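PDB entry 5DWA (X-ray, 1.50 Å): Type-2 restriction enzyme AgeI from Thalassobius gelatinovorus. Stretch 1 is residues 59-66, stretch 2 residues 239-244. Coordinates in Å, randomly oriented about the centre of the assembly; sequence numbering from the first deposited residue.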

# COMPACT_ATOMS: atom_id res chain seq x y z
N PRO A 59 9.34 -30.36 0.71
CA PRO A 59 10.57 -29.58 0.85
C PRO A 59 11.22 -29.18 -0.48
O PRO A 59 12.05 -28.27 -0.48
CB PRO A 59 11.49 -30.53 1.63
CG PRO A 59 10.98 -31.90 1.32
CD PRO A 59 9.50 -31.76 1.14
N ASP A 60 10.85 -29.83 -1.58
CA ASP A 60 11.44 -29.50 -2.87
C ASP A 60 10.56 -28.57 -3.67
O ASP A 60 10.94 -28.10 -4.75
CB ASP A 60 11.72 -30.78 -3.66
CG ASP A 60 12.79 -31.63 -3.02
OD1 ASP A 60 13.68 -31.07 -2.35
OD2 ASP A 60 12.73 -32.87 -3.18
N ALA A 61 9.37 -28.29 -3.15
CA ALA A 61 8.44 -27.40 -3.83
C ALA A 61 8.89 -25.96 -3.64
O ALA A 61 9.63 -25.66 -2.70
CB ALA A 61 7.03 -27.59 -3.31
N ASN A 62 8.46 -25.09 -4.54
CA ASN A 62 8.72 -23.67 -4.41
C ASN A 62 7.88 -23.12 -3.26
O ASN A 62 6.65 -23.12 -3.32
CB ASN A 62 8.41 -22.96 -5.74
CG ASN A 62 8.78 -21.49 -5.73
OD1 ASN A 62 8.91 -20.88 -4.66
ND2 ASN A 62 8.96 -20.92 -6.91
N PRO A 63 8.54 -22.65 -2.19
CA PRO A 63 7.79 -22.17 -1.03
C PRO A 63 6.81 -21.07 -1.40
O PRO A 63 5.67 -21.04 -0.93
CB PRO A 63 8.89 -21.65 -0.10
CG PRO A 63 10.12 -22.41 -0.49
CD PRO A 63 10.00 -22.58 -1.99
N SER A 64 7.24 -20.18 -2.28
CA SER A 64 6.38 -19.09 -2.72
C SER A 64 5.13 -19.62 -3.42
O SER A 64 4.04 -19.06 -3.27
CB SER A 64 7.15 -18.14 -3.63
OG SER A 64 6.41 -16.97 -3.91
N ASP A 65 5.28 -20.71 -4.18
CA ASP A 65 4.14 -21.35 -4.83
C ASP A 65 3.22 -22.03 -3.83
O ASP A 65 2.00 -22.03 -4.00
CB ASP A 65 4.61 -22.37 -5.88
CG ASP A 65 5.07 -21.72 -7.17
OD1 ASP A 65 5.29 -20.50 -7.20
OD2 ASP A 65 5.22 -22.45 -8.17
N LEU A 66 3.78 -22.60 -2.76
CA LEU A 66 2.94 -23.19 -1.73
C LEU A 66 2.10 -22.12 -1.06
O LEU A 66 0.94 -22.33 -0.74
CB LEU A 66 3.77 -23.94 -0.69
CG LEU A 66 4.47 -25.21 -1.16
CD1 LEU A 66 5.36 -25.75 -0.06
CD2 LEU A 66 3.44 -26.25 -1.58
N SER A 239 15.02 -14.28 -0.53
CA SER A 239 13.77 -14.64 -1.17
C SER A 239 13.55 -16.13 -1.09
O SER A 239 14.49 -16.92 -1.20
CB SER A 239 13.77 -14.20 -2.64
OG SER A 239 12.61 -14.71 -3.29
N TYR A 240 12.29 -16.52 -0.89
CA TYR A 240 11.94 -17.93 -0.83
C TYR A 240 11.09 -18.31 -2.03
O TYR A 240 10.35 -19.30 -2.00
CB TYR A 240 11.24 -18.24 0.49
CG TYR A 240 12.13 -17.89 1.66
CD1 TYR A 240 11.99 -16.67 2.33
CD2 TYR A 240 13.17 -18.73 2.04
CE1 TYR A 240 12.83 -16.34 3.39
CE2 TYR A 240 14.01 -18.40 3.09
CZ TYR A 240 13.83 -17.20 3.76
OH TYR A 240 14.68 -16.85 4.79
N ASN A 241 11.19 -17.50 -3.07
CA ASN A 241 10.68 -17.90 -4.37
C ASN A 241 11.84 -18.49 -5.15
O ASN A 241 12.77 -17.77 -5.50
CB ASN A 241 10.09 -16.70 -5.12
CG ASN A 241 9.36 -17.09 -6.39
OD1 ASN A 241 9.66 -18.12 -7.00
ND2 ASN A 241 8.38 -16.28 -6.79
N LEU A 242 11.79 -19.80 -5.42
CA LEU A 242 12.89 -20.44 -6.14
C LEU A 242 13.13 -19.85 -7.53
O LEU A 242 14.19 -20.07 -8.12
CB LEU A 242 12.64 -21.95 -6.25
CG LEU A 242 12.48 -22.68 -4.92
CD1 LEU A 242 12.33 -24.19 -5.14
CD2 LEU A 242 13.66 -22.38 -4.00
N ARG A 243 12.16 -19.10 -8.06
CA ARG A 243 12.33 -18.43 -9.36
C ARG A 243 13.03 -17.08 -9.30
O ARG A 243 13.41 -16.53 -10.33
CB ARG A 243 10.97 -18.24 -10.04
CG ARG A 243 10.31 -19.55 -10.42
CD ARG A 243 9.12 -19.33 -11.33
NE ARG A 243 8.32 -20.54 -11.36
CZ ARG A 243 7.47 -20.89 -10.39
NH1 ARG A 243 7.31 -20.10 -9.33
NH2 ARG A 243 6.79 -22.02 -10.47
N THR A 244 13.19 -16.53 -8.10
CA THR A 244 13.92 -15.29 -7.94
C THR A 244 15.35 -15.49 -8.41
O THR A 244 15.98 -16.48 -8.06
CB THR A 244 13.93 -14.81 -6.46
OG1 THR A 244 12.59 -14.66 -5.98
CG2 THR A 244 14.68 -13.49 -6.34

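Asn 62 covers the most surface here, and its amide is used at both ends. It sits at the N-cap of the helix beginning at Pro 63, with chi1 t. Its OD1 accepts from Ser 64 N at 3.0 Å, capping the helix, and also from Leu 242 N across the interface at 3.2 Å. Its ND2 donates almost linearly to Asn 241 OD1 at 2.9 Å. That same Asn 241 OD1 accepts from Arg 243 N at 2.9 Å, inside a type I turn running from Asn 241 to Thr 244, so one buried asparagine reads the turn while another braces it. The rule is economical: a side chain with a donor and an acceptor can cap a helix and dock a loop at once.

Leu 242 is next in covered area; its CA-to-CB bond points toward stretch 1, and its CG packs 3.8 Å from Pro 63 CD; proline has no amide hydrogen to satisfy, and its ring offers carbon to the leucine. Pro 63 CB also lies 4.2 Å from Tyr 240 CB, while Ser 64 N gives a weak bond to Tyr 240 O at 3.2 Å.

Arg 243 extends its side chain to Asp 65 in a two-pronged salt bridge, NH1 to OD1 at 3.0 Å and NH2 to OD2 at 2.8 Å, matching the positive guanidinium to the negative carboxylate of Asp 65, a buried residue whose OD1 is also hydrogen-bonded elsewhere in the structure.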